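PDB 5Z3K: glucosidase from Croceicoccus marinus, which probably hydrolyses O-glycosidic bonds as a beta-glucosidase of glycoside hydrolase family 39. Local coordinates for residues Ser225-Gly230 with Leu262-Met267; His24-Ile29 with Ala299-Ala304. All coordinates share one frame; numbering follows the deposited sequence.

Contact 1 of 2, residues Ser225-Gly230 with Leu262-Met267; sequences SWMWYG and LSYWSM
Leu262 meets Trp226 because its CG stands anti to the backbone N (chi1 180°), while the indole CG of Trp226 sits between the backbone N and the carbonyl carbon (chi1 52°). With chi2 at 49°, CD1 of Leu262 lies over one face of the indole, offset toward the rim and 3.6 Å from CZ3 of Trp226, a CH-pi contact in which a branched aliphatic tip suits a broad flat surface. On the sheet face bearing Met227, Tyr264 and Tyr229, the chemistry changes. Met227, present as selenomethionine, runs alongside Tyr264 and holds its SE 4.4 Å from the centroid of the Tyr264 ring, over the face: a Met-aromatic contact made by a flexible, polarisable side chain. Tyr229 lies beside Tyr264 as well and points the same way, its OH 3.0 Å from Tyr264 CD2, while the edge of its ring meets CB of Ser266.

Three backbone bonds join the segments. Ser263 N donates to Trp226 O at 2.8 Å. Further along, Trp228 N donates to Tyr264 O and Gly230 N to Ser266 O. Ser225 and Ser263 are small enough to sit close together, CB of Ser225 3.4 Å from OG of Ser263, and both hydroxyls bond to Glu153 OE1, so that this one carboxylate oxygen is held from two strands. Tyr264 OH is held by Asp156. Helix 238-252 covers Trp226, as expected for the beta-alpha-beta crossover that links these neighbouring parallel strands of a TIM barrel.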
loop_
_atom_site.group_PDB
_atom_site.type_symbol
_atom_site.label_atom_id
_atom_site.label_comp_id
_atom_site.label_asym_id
_atom_site.label_seq_id
_atom_site.Cartn_x
_atom_site.Cartn_y
_atom_site.Cartn_z
ATOM N N SER A 225 1.629 -11.205 -5.554
ATOM C CA SER A 225 0.960 -10.279 -4.650
ATOM C C SER A 225 0.372 -11.028 -3.452
ATOM O O SER A 225 -0.039 -12.190 -3.557
ATOM C CB SER A 225 -0.118 -9.490 -5.397
ATOM O OG SER A 225 -1.163 -10.342 -5.831
ATOM N N TRP A 226 0.387 -10.363 -2.296
ATOM C CA TRP A 226 0.017 -10.971 -1.021
ATOM C C TRP A 226 -0.382 -9.864 -0.056
ATOM O O TRP A 226 -0.197 -8.678 -0.337
ATOM C CB TRP A 226 1.174 -11.807 -0.446
ATOM C CG TRP A 226 2.466 -11.047 -0.374
ATOM C CD1 TRP A 226 3.309 -10.777 -1.410
ATOM C CD2 TRP A 226 3.059 -10.448 0.790
ATOM N NE1 TRP A 226 4.386 -10.045 -0.969
ATOM C CE2 TRP A 226 4.252 -9.822 0.376
ATOM C CE3 TRP A 226 2.686 -10.363 2.134
ATOM C CZ2 TRP A 226 5.097 -9.144 1.269
ATOM C CZ3 TRP A 226 3.521 -9.679 3.016
ATOM C CH2 TRP A 226 4.709 -9.077 2.574
HETATM N N MSE A 227 -0.920 -10.263 1.101
HETATM C CA MSE A 227 -1.412 -9.284 2.086
HETATM C C MSE A 227 -0.927 -9.583 3.497
HETATM O O MSE A 227 -0.557 -10.717 3.804
HETATM C CB MSE A 227 -2.939 -9.229 2.074
HETATM C CG MSE A 227 -3.663 -10.174 3.049
HETATM SE SE MSE A 227 -5.595 -9.894 2.758
HETATM C CE MSE A 227 -5.353 -10.093 0.875
ATOM N N TRP A 228 -0.942 -8.567 4.357
ATOM C CA TRP A 228 -0.616 -8.766 5.763
ATOM C C TRP A 228 -1.232 -7.652 6.604
ATOM O O TRP A 228 -1.214 -6.487 6.208
ATOM C CB TRP A 228 0.893 -8.819 6.017
ATOM C CG TRP A 228 1.124 -9.403 7.360
ATOM C CD1 TRP A 228 1.466 -8.745 8.506
ATOM C CD2 TRP A 228 0.941 -10.775 7.719
ATOM N NE1 TRP A 228 1.536 -9.640 9.558
ATOM C CE2 TRP A 228 1.205 -10.888 9.098
ATOM C CE3 TRP A 228 0.578 -11.920 7.003
ATOM C CZ2 TRP A 228 1.124 -12.104 9.774
ATOM C CZ3 TRP A 228 0.499 -13.123 7.675
ATOM C CH2 TRP A 228 0.780 -13.207 9.044
ATOM N N TYR A 229 -1.767 -8.022 7.768
ATOM C CA TYR A 229 -2.312 -7.074 8.726
ATOM C C TYR A 229 -1.664 -7.292 10.086
ATOM O O TYR A 229 -1.269 -8.409 10.427
ATOM C CB TYR A 229 -3.829 -7.225 8.885
ATOM C CG TYR A 229 -4.628 -7.077 7.619
ATOM C CD1 TYR A 229 -4.782 -5.837 7.008
ATOM C CD2 TYR A 229 -5.250 -8.179 7.043
ATOM C CE1 TYR A 229 -5.535 -5.697 5.847
ATOM C CE2 TYR A 229 -5.998 -8.052 5.888
ATOM C CZ TYR A 229 -6.137 -6.813 5.294
ATOM O OH TYR A 229 -6.887 -6.701 4.144
ATOM N N GLY A 230 -1.598 -6.225 10.880
ATOM C CA GLY A 230 -0.987 -6.314 12.199
ATOM C C GLY A 230 -1.935 -6.622 13.347
ATOM O O GLY A 230 -1.612 -6.321 14.497
ATOM N N LEU A 262 2.921 -6.022 -2.076
ATOM C CA LEU A 262 2.121 -6.075 -0.859
ATOM C C LEU A 262 0.790 -5.383 -1.158
ATOM O O LEU A 262 0.685 -4.155 -1.101
ATOM C CB LEU A 262 2.896 -5.428 0.287
ATOM C CG LEU A 262 2.323 -5.316 1.700
ATOM C CD1 LEU A 262 1.754 -6.658 2.193
ATOM C CD2 LEU A 262 3.407 -4.760 2.641
ATOM N N SER A 263 -0.238 -6.178 -1.498
ATOM C CA SER A 263 -1.489 -5.621 -2.017
ATOM C C SER A 263 -2.380 -5.021 -0.940
ATOM O O SER A 263 -3.250 -4.198 -1.262
ATOM C CB SER A 263 -2.272 -6.704 -2.770
ATOM O OG SER A 263 -1.794 -6.797 -4.098
ATOM N N TYR A 264 -2.217 -5.446 0.313
ATOM C CA TYR A 264 -2.889 -4.860 1.470
ATOM C C TYR A 264 -1.888 -4.828 2.601
ATOM O O TYR A 264 -1.258 -5.852 2.887
ATOM C CB TYR A 264 -4.074 -5.674 2.000
ATOM C CG TYR A 264 -5.294 -5.926 1.148
ATOM C CD1 TYR A 264 -5.270 -6.862 0.123
ATOM C CD2 TYR A 264 -6.504 -5.323 1.457
ATOM C CE1 TYR A 264 -6.410 -7.142 -0.622
ATOM C CE2 TYR A 264 -7.659 -5.590 0.715
ATOM C CZ TYR A 264 -7.604 -6.511 -0.319
ATOM O OH TYR A 264 -8.748 -6.790 -1.059
ATOM N N TRP A 265 -1.795 -3.698 3.279
ATOM C CA TRP A 265 -1.088 -3.659 4.550
ATOM C C TRP A 265 -1.712 -2.572 5.406
ATOM O O TRP A 265 -2.069 -1.498 4.904
ATOM C CB TRP A 265 0.416 -3.442 4.369
ATOM C CG TRP A 265 0.871 -2.046 4.038
ATOM C CD1 TRP A 265 1.111 -1.540 2.799
ATOM C CD2 TRP A 265 1.211 -1.004 4.969
ATOM N NE1 TRP A 265 1.552 -0.245 2.889
ATOM C CE2 TRP A 265 1.625 0.111 4.210
ATOM C CE3 TRP A 265 1.206 -0.906 6.364
ATOM C CZ2 TRP A 265 2.026 1.311 4.798
ATOM C CZ3 TRP A 265 1.602 0.298 6.947
ATOM C CH2 TRP A 265 2.007 1.383 6.161
ATOM N N SER A 266 -1.831 -2.862 6.698
ATOM C CA SER A 266 -2.544 -2.017 7.636
ATOM C C SER A 266 -2.227 -2.526 9.031
ATOM O O SER A 266 -1.862 -3.689 9.207
ATOM C CB SER A 266 -4.059 -2.062 7.380
ATOM O OG SER A 266 -4.719 -1.145 8.216
HETATM N N MSE A 267 -2.383 -1.659 10.024
HETATM C CA MSE A 267 -2.264 -2.177 11.383
HETATM C C MSE A 267 -3.368 -3.184 11.654
HETATM O O MSE A 267 -3.139 -4.162 12.347
HETATM C CB MSE A 267 -2.311 -1.089 12.450
HETATM C CG MSE A 267 -2.058 -1.686 13.831
HETATM SE SE MSE A 267 -1.740 -0.354 15.210
HETATM C CE MSE A 267 -3.560 -0.103 15.757
#

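Contact 2 of 2, residues His24-Ile29 with Ala299-Ala304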
loop_
_atom_site.group_PDB
_atom_site.type_symbol
_atom_site.label_atom_id
_atom_site.label_comp_id
_atom_site.label_asym_id
_atom_site.label_seq_id
_atom_site.Cartn_x
_atom_site.Cartn_y
_atom_site.Cartn_z
ATOM N N HIS A 24 4.831 4.219 -1.578
ATOM C CA HIS A 24 3.604 4.830 -1.055
ATOM C C HIS A 24 2.426 4.595 -1.998
ATOM O O HIS A 24 1.865 5.521 -2.587
ATOM C CB HIS A 24 3.778 6.325 -0.811
ATOM C CG HIS A 24 2.878 6.856 0.262
ATOM N ND1 HIS A 24 2.940 6.408 1.562
ATOM C CD2 HIS A 24 1.914 7.810 0.238
ATOM C CE1 HIS A 24 2.039 7.045 2.291
ATOM N NE2 HIS A 24 1.408 7.907 1.513
ATOM N N GLY A 25 2.040 3.330 -2.115
ATOM C CA GLY A 25 0.802 2.993 -2.787
ATOM C C GLY A 25 -0.358 2.887 -1.817
ATOM O O GLY A 25 -0.170 2.760 -0.610
ATOM N N THR A 26 -1.583 2.913 -2.349
ATOM C CA THR A 26 -2.746 2.791 -1.478
ATOM C C THR A 26 -3.937 2.327 -2.296
ATOM O O THR A 26 -3.889 2.254 -3.524
ATOM C CB THR A 26 -3.080 4.112 -0.773
ATOM O OG1 THR A 26 -3.957 3.851 0.326
ATOM C CG2 THR A 26 -3.785 5.070 -1.736
ATOM N N SER A 27 -5.009 2.013 -1.590
ATOM C CA SER A 27 -6.262 1.653 -2.221
ATOM C C SER A 27 -7.355 2.523 -1.620
ATOM O O SER A 27 -7.136 3.242 -0.643
ATOM C CB SER A 27 -6.580 0.166 -2.036
ATOM O OG SER A 27 -7.039 -0.077 -0.725
ATOM N N GLY A 28 -8.534 2.450 -2.220
ATOM C CA GLY A 28 -9.676 3.238 -1.800
ATOM C C GLY A 28 -10.203 4.114 -2.920
ATOM O O GLY A 28 -9.647 4.180 -4.015
ATOM N N ILE A 29 -11.295 4.811 -2.608
ATOM C CA ILE A 29 -12.027 5.678 -3.524
ATOM C C ILE A 29 -11.704 7.124 -3.152
ATOM O O ILE A 29 -12.113 7.591 -2.076
ATOM C CB ILE A 29 -13.539 5.405 -3.463
ATOM C CG1 ILE A 29 -13.835 3.962 -3.912
ATOM C CG2 ILE A 29 -14.295 6.428 -4.303
ATOM C CD1 ILE A 29 -15.261 3.467 -3.593
ATOM N N ALA A 299 3.990 -1.522 -2.488
ATOM C CA ALA A 299 3.134 -1.653 -1.322
ATOM C C ALA A 299 1.874 -0.827 -1.493
ATOM O O ALA A 299 1.923 0.273 -2.055
ATOM C CB ALA A 299 3.869 -1.210 -0.049
ATOM N N ILE A 300 0.764 -1.364 -0.972
ATOM C CA ILE A 300 -0.577 -0.780 -1.081
ATOM C C ILE A 300 -1.134 -0.690 0.336
ATOM O O ILE A 300 -1.576 -1.698 0.902
ATOM C CB ILE A 300 -1.513 -1.613 -1.971
ATOM C CG1 ILE A 300 -0.913 -1.882 -3.353
ATOM C CG2 ILE A 300 -2.862 -0.923 -2.120
ATOM C CD1 ILE A 300 -0.835 -0.644 -4.258
ATOM N N PHE A 301 -1.123 0.510 0.912
ATOM C CA PHE A 301 -1.720 0.720 2.224
ATOM C C PHE A 301 -3.238 0.640 2.147
ATOM O O PHE A 301 -3.856 1.229 1.262
ATOM C CB PHE A 301 -1.330 2.086 2.778
ATOM C CG PHE A 301 -2.048 2.430 4.054
ATOM C CD1 PHE A 301 -1.572 1.950 5.274
ATOM C CD2 PHE A 301 -3.204 3.204 4.036
ATOM C CE1 PHE A 301 -2.215 2.259 6.463
ATOM C CE2 PHE A 301 -3.874 3.514 5.209
ATOM C CZ PHE A 301 -3.382 3.042 6.431
ATOM N N PHE A 302 -3.839 -0.038 3.125
ATOM C CA PHE A 302 -5.277 -0.305 3.159
ATOM C C PHE A 302 -5.889 0.401 4.367
ATOM O O PHE A 302 -5.547 0.066 5.505
ATOM C CB PHE A 302 -5.515 -1.815 3.248
ATOM C CG PHE A 302 -6.970 -2.211 3.283
ATOM C CD1 PHE A 302 -7.736 -2.178 2.129
ATOM C CD2 PHE A 302 -7.567 -2.617 4.467
ATOM C CE1 PHE A 302 -9.077 -2.544 2.147
ATOM C CE2 PHE A 302 -8.913 -2.989 4.495
ATOM C CZ PHE A 302 -9.663 -2.952 3.327
ATOM N N ARG A 303 -6.776 1.384 4.147
ATOM C CA ARG A 303 -7.119 2.014 2.869
ATOM C C ARG A 303 -7.234 3.519 3.121
ATOM O O ARG A 303 -7.722 3.929 4.185
ATOM C CB ARG A 303 -8.438 1.457 2.305
ATOM C CG ARG A 303 -9.596 1.411 3.316
ATOM C CD ARG A 303 -10.801 0.591 2.796
ATOM N NE ARG A 303 -11.580 1.364 1.827
ATOM C CZ ARG A 303 -12.622 0.901 1.138
ATOM N NH1 ARG A 303 -13.038 -0.357 1.280
ATOM N NH2 ARG A 303 -13.241 1.699 0.284
ATOM N N ALA A 304 -6.785 4.343 2.166
ATOM C CA ALA A 304 -6.731 5.799 2.343
ATOM C C ALA A 304 -8.033 6.478 1.896
ATOM O O ALA A 304 -8.058 7.356 1.026
ATOM C CB ALA A 304 -5.530 6.380 1.597
#
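Strands 25-27 and 298-301, the first and last of the eight-stranded parallel TIM barrel, meet here and close the cylinder. Across the seam Phe301 N donates to Gly25 O at 2.9 Å. Glycine suits position 25 because the CA comes within 3.0 Å of Ala299 O, where a CB would clash with that oxygen. Ile300 CG2, a compact branch, packs 3.4 Å from Thr26 C.

Beyond this pair the carbonyl of Phe301 is gripped twice. Thr26 OG1, anti to its backbone N (chi1 -164°), donates to Phe301 O at 2.8 Å, tilted from the carbonyl plane, and Ser27 N donates to the same oxygen at 3.2 Å. Threonine thus adds a side-chain bond to a backbone one, and its OG1 also lies in the plane of the Phe301 ring, at the edge, and takes a weak bond from Ala304 N. The stronger partner of Ala304 N is Ser27 O, 3.0 Å away. The chain gets there through a cis peptide between Phe302 and Arg303, and CG of Arg303 lies over the centre of the Phe302 ring. Ser27 OG approaches the edge of that ring at CD1 but bonds to Asp58, while the guanidinium of Arg303 forms a salt bridge through NE with Asp305. At Gly28 phi is 122° and psi 177°, where a CB would press on the carbonyl oxygen of Ser27.

Strand 53-55 flanks Ile300 and Ser27, helix 329-341 packs on Thr26 and Ala304 through Phe334, and helix 277-291 touches Ala299 and Phe301.

In the fold
From the N terminus, the chain leaves the strand 6-13 of the nine-stranded sheet and enters the barrel at 24-29, the first half of contact 2. It then passes through the next strands and their helices to 225-230, crosses helix 238-252, and returns at 262-267, so contact 1 closes a short loop of 31 residues. After helix 277-291 the chain reaches 299-304, and contact 2 closes a span of 269 residues that encloses contact 1 entirely. The two, with centres about 10 Å apart, share a border: Leu262 O and Ile300 N probably hydrogen-bond, as do Trp265 O and Phe302 N. Together they link barrel strands six, seven, eight and one.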